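Local coordinates for chemotaxis signal transduction protein (Thermoanaerobacter tengcongensis, PDB 2QDL), which probably acts as a scaffold that couples chemoreceptors to the histidine kinase CheA in bacterial chemotaxis signalling, at residues S18-L23 with F70-R75. Sequence-based numbering, arbitrary orientation.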
loop_
_atom_site.group_PDB
_atom_site.type_symbol
_atom_site.label_atom_id
_atom_site.label_comp_id
_atom_site.label_asym_id
_atom_site.label_seq_id
_atom_site.Cartn_x
_atom_site.Cartn_y
_atom_site.Cartn_z
ATOM N N SER A 18 2.832 -4.133 7.987
ATOM C CA SER A 18 2.697 -5.564 7.922
ATOM C C SER A 18 1.283 -5.937 7.498
ATOM O O SER A 18 0.353 -5.176 7.705
ATOM C CB SER A 18 3.112 -6.210 9.243
ATOM O OG SER A 18 2.336 -5.718 10.301
ATOM N N LEU A 19 1.175 -7.083 6.833
ATOM C CA LEU A 19 -0.110 -7.714 6.509
ATOM C C LEU A 19 0.022 -9.172 6.972
ATOM O O LEU A 19 0.820 -9.912 6.414
ATOM C CB LEU A 19 -0.418 -7.659 5.007
ATOM C CG LEU A 19 -0.611 -6.269 4.372
ATOM C CD1 LEU A 19 -0.761 -6.414 2.852
ATOM C CD2 LEU A 19 -1.807 -5.556 5.000
ATOM N N ALA A 20 -0.730 -9.555 8.006
ATOM C CA ALA A 20 -0.582 -10.871 8.643
ATOM C C ALA A 20 0.905 -11.068 8.985
ATOM O O ALA A 20 1.514 -10.193 9.630
ATOM C CB ALA A 20 -1.134 -12.014 7.759
ATOM N N GLU A 21 1.519 -12.161 8.544
ATOM C CA GLU A 21 2.901 -12.374 8.979
ATOM C C GLU A 21 3.955 -11.814 7.980
ATOM O O GLU A 21 5.123 -12.209 8.023
ATOM C CB GLU A 21 3.154 -13.856 9.357
ATOM C CG GLU A 21 2.200 -14.427 10.471
ATOM C CD GLU A 21 0.892 -15.012 9.908
ATOM O OE1 GLU A 21 0.937 -15.559 8.786
ATOM O OE2 GLU A 21 -0.177 -14.918 10.575
ATOM N N GLU A 22 3.552 -10.881 7.108
ATOM C CA GLU A 22 4.426 -10.457 6.004
ATOM C C GLU A 22 4.671 -8.934 5.973
ATOM O O GLU A 22 3.836 -8.150 6.458
ATOM C CB GLU A 22 3.885 -10.959 4.654
ATOM C CG GLU A 22 3.649 -12.470 4.566
ATOM C CD GLU A 22 2.866 -12.872 3.319
ATOM O OE1 GLU A 22 2.338 -11.975 2.609
ATOM O OE2 GLU A 22 2.777 -14.098 3.040
ATOM N N LEU A 23 5.811 -8.537 5.416
ATOM C CA LEU A 23 6.219 -7.121 5.379
ATOM C C LEU A 23 6.071 -6.568 3.981
ATOM O O LEU A 23 6.449 -7.229 3.010
ATOM C CB LEU A 23 7.676 -6.933 5.840
ATOM C CG LEU A 23 7.915 -7.315 7.307
ATOM C CD1 LEU A 23 9.395 -7.174 7.642
ATOM C CD2 LEU A 23 7.060 -6.506 8.276
ATOM N N PHE A 70 -4.787 -9.377 -2.335
ATOM C CA PHE A 70 -3.634 -10.245 -2.584
ATOM C C PHE A 70 -3.871 -11.742 -2.272
ATOM O O PHE A 70 -3.161 -12.587 -2.771
ATOM C CB PHE A 70 -2.407 -9.749 -1.791
ATOM C CG PHE A 70 -2.003 -8.327 -2.078
ATOM C CD1 PHE A 70 -2.362 -7.696 -3.269
ATOM C CD2 PHE A 70 -1.253 -7.613 -1.145
ATOM C CE1 PHE A 70 -1.981 -6.412 -3.516
ATOM C CE2 PHE A 70 -0.879 -6.307 -1.395
ATOM C CZ PHE A 70 -1.228 -5.708 -2.602
ATOM N N GLY A 71 -4.847 -12.045 -1.419
ATOM C CA GLY A 71 -5.126 -13.414 -0.957
ATOM C C GLY A 71 -4.270 -13.819 0.227
ATOM O O GLY A 71 -3.845 -14.953 0.335
ATOM N N ILE A 72 -4.021 -12.877 1.119
ATOM C CA ILE A 72 -3.237 -13.116 2.337
ATOM C C ILE A 72 -4.186 -13.557 3.445
ATOM O O ILE A 72 -5.366 -13.161 3.452
ATOM C CB ILE A 72 -2.406 -11.828 2.750
ATOM C CG1 ILE A 72 -1.388 -11.471 1.634
ATOM C CG2 ILE A 72 -1.707 -12.016 4.125
ATOM C CD1 ILE A 72 -0.721 -10.121 1.814
ATOM N N GLY A 73 -3.696 -14.386 4.366
ATOM C CA GLY A 73 -4.478 -14.771 5.533
ATOM C C GLY A 73 -5.064 -13.570 6.250
ATOM O O GLY A 73 -4.388 -12.539 6.436
ATOM N N LYS A 74 -6.323 -13.702 6.682
ATOM C CA LYS A 74 -7.037 -12.572 7.294
ATOM C C LYS A 74 -6.750 -12.467 8.777
ATOM O O LYS A 74 -7.666 -12.534 9.600
ATOM C CB LYS A 74 -8.551 -12.654 7.018
ATOM C CG LYS A 74 -8.924 -12.812 5.516
ATOM C CD LYS A 74 -8.198 -11.794 4.621
ATOM C CE LYS A 74 -8.508 -12.006 3.141
ATOM N NZ LYS A 74 -7.931 -13.247 2.552
ATOM N N ARG A 75 -5.464 -12.304 9.116
ATOM C CA ARG A 75 -5.051 -12.145 10.526
ATOM C C ARG A 75 -4.172 -10.904 10.640
ATOM O O ARG A 75 -3.576 -10.485 9.664
ATOM C CB ARG A 75 -4.251 -13.365 11.013
ATOM C CG ARG A 75 -4.821 -14.703 10.551
ATOM C CD ARG A 75 -3.956 -15.884 10.942
ATOM N NE ARG A 75 -2.755 -15.989 10.119
ATOM C CZ ARG A 75 -2.717 -16.512 8.893
ATOM N NH1 ARG A 75 -3.816 -16.965 8.318
ATOM N NH2 ARG A 75 -1.566 -16.589 8.237
#
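Ala20 and Arg75 bring the two backbones closest, their CA atoms 5.0 Å apart. Residues 18-23 are the tip of the beta hairpin made by strands 12-19 and 22-27. Leu19 to Glu22 make its type II' turn, closed by backbone bonds in both directions between Leu19 and Glu22. Residues 70-75 hold the last residue of helix 66-70 and the start of the loop that leads to strand 82-88. The chain turns away at Gly71, which has positive phi, and passes the hairpin tip. Ala20 CA lies 3.2 Å from Arg75 O in a CA-H...O contact, and Lys67 NZ also bonds that carbonyl oxygen. Ala20 N gives its hydrogen bond to Asp98 OD2, on strand 91-106.

Ile72 fills the middle of the contact. With CG1 anti to the carbonyl carbon (chi1 -62°), CG2 is anti to N and meets Ala20 CB at 3.7 Å. CD1 meets Leu19 CD1 at 3.8 Å, the two side chains crossing at about a right angle. The same CD1 lies at the edge of the Phe70 ring. Glu22 OE1 also touches Ile72 CD1, but its hydrogen bond goes to Tyr24 OH. An alanine at Ile72 would probably open a gap between the loop and the hairpin, where Leu19 CD1 and Ala20 CB would lose the methyl groups they meet.

Glu21 and Arg75 form a side-on, two-pronged salt bridge. Arg75 NH2 gives to Glu21 OE1 at 2.8 Å, and Arg75 NE gives to Glu21 OE2 at 2.8 Å. Each oxygen uses its syn lone pair. The carboxylate and guanidinium planes are only 4° apart.

The contact thus pairs a small apolar patch with an exposed ion pair. Two nearly straight bonds should restrain both charged groups from turning. Packing and ion pair join the loop after helix 66-70 to a hairpin tip of the CheW-like beta barrel.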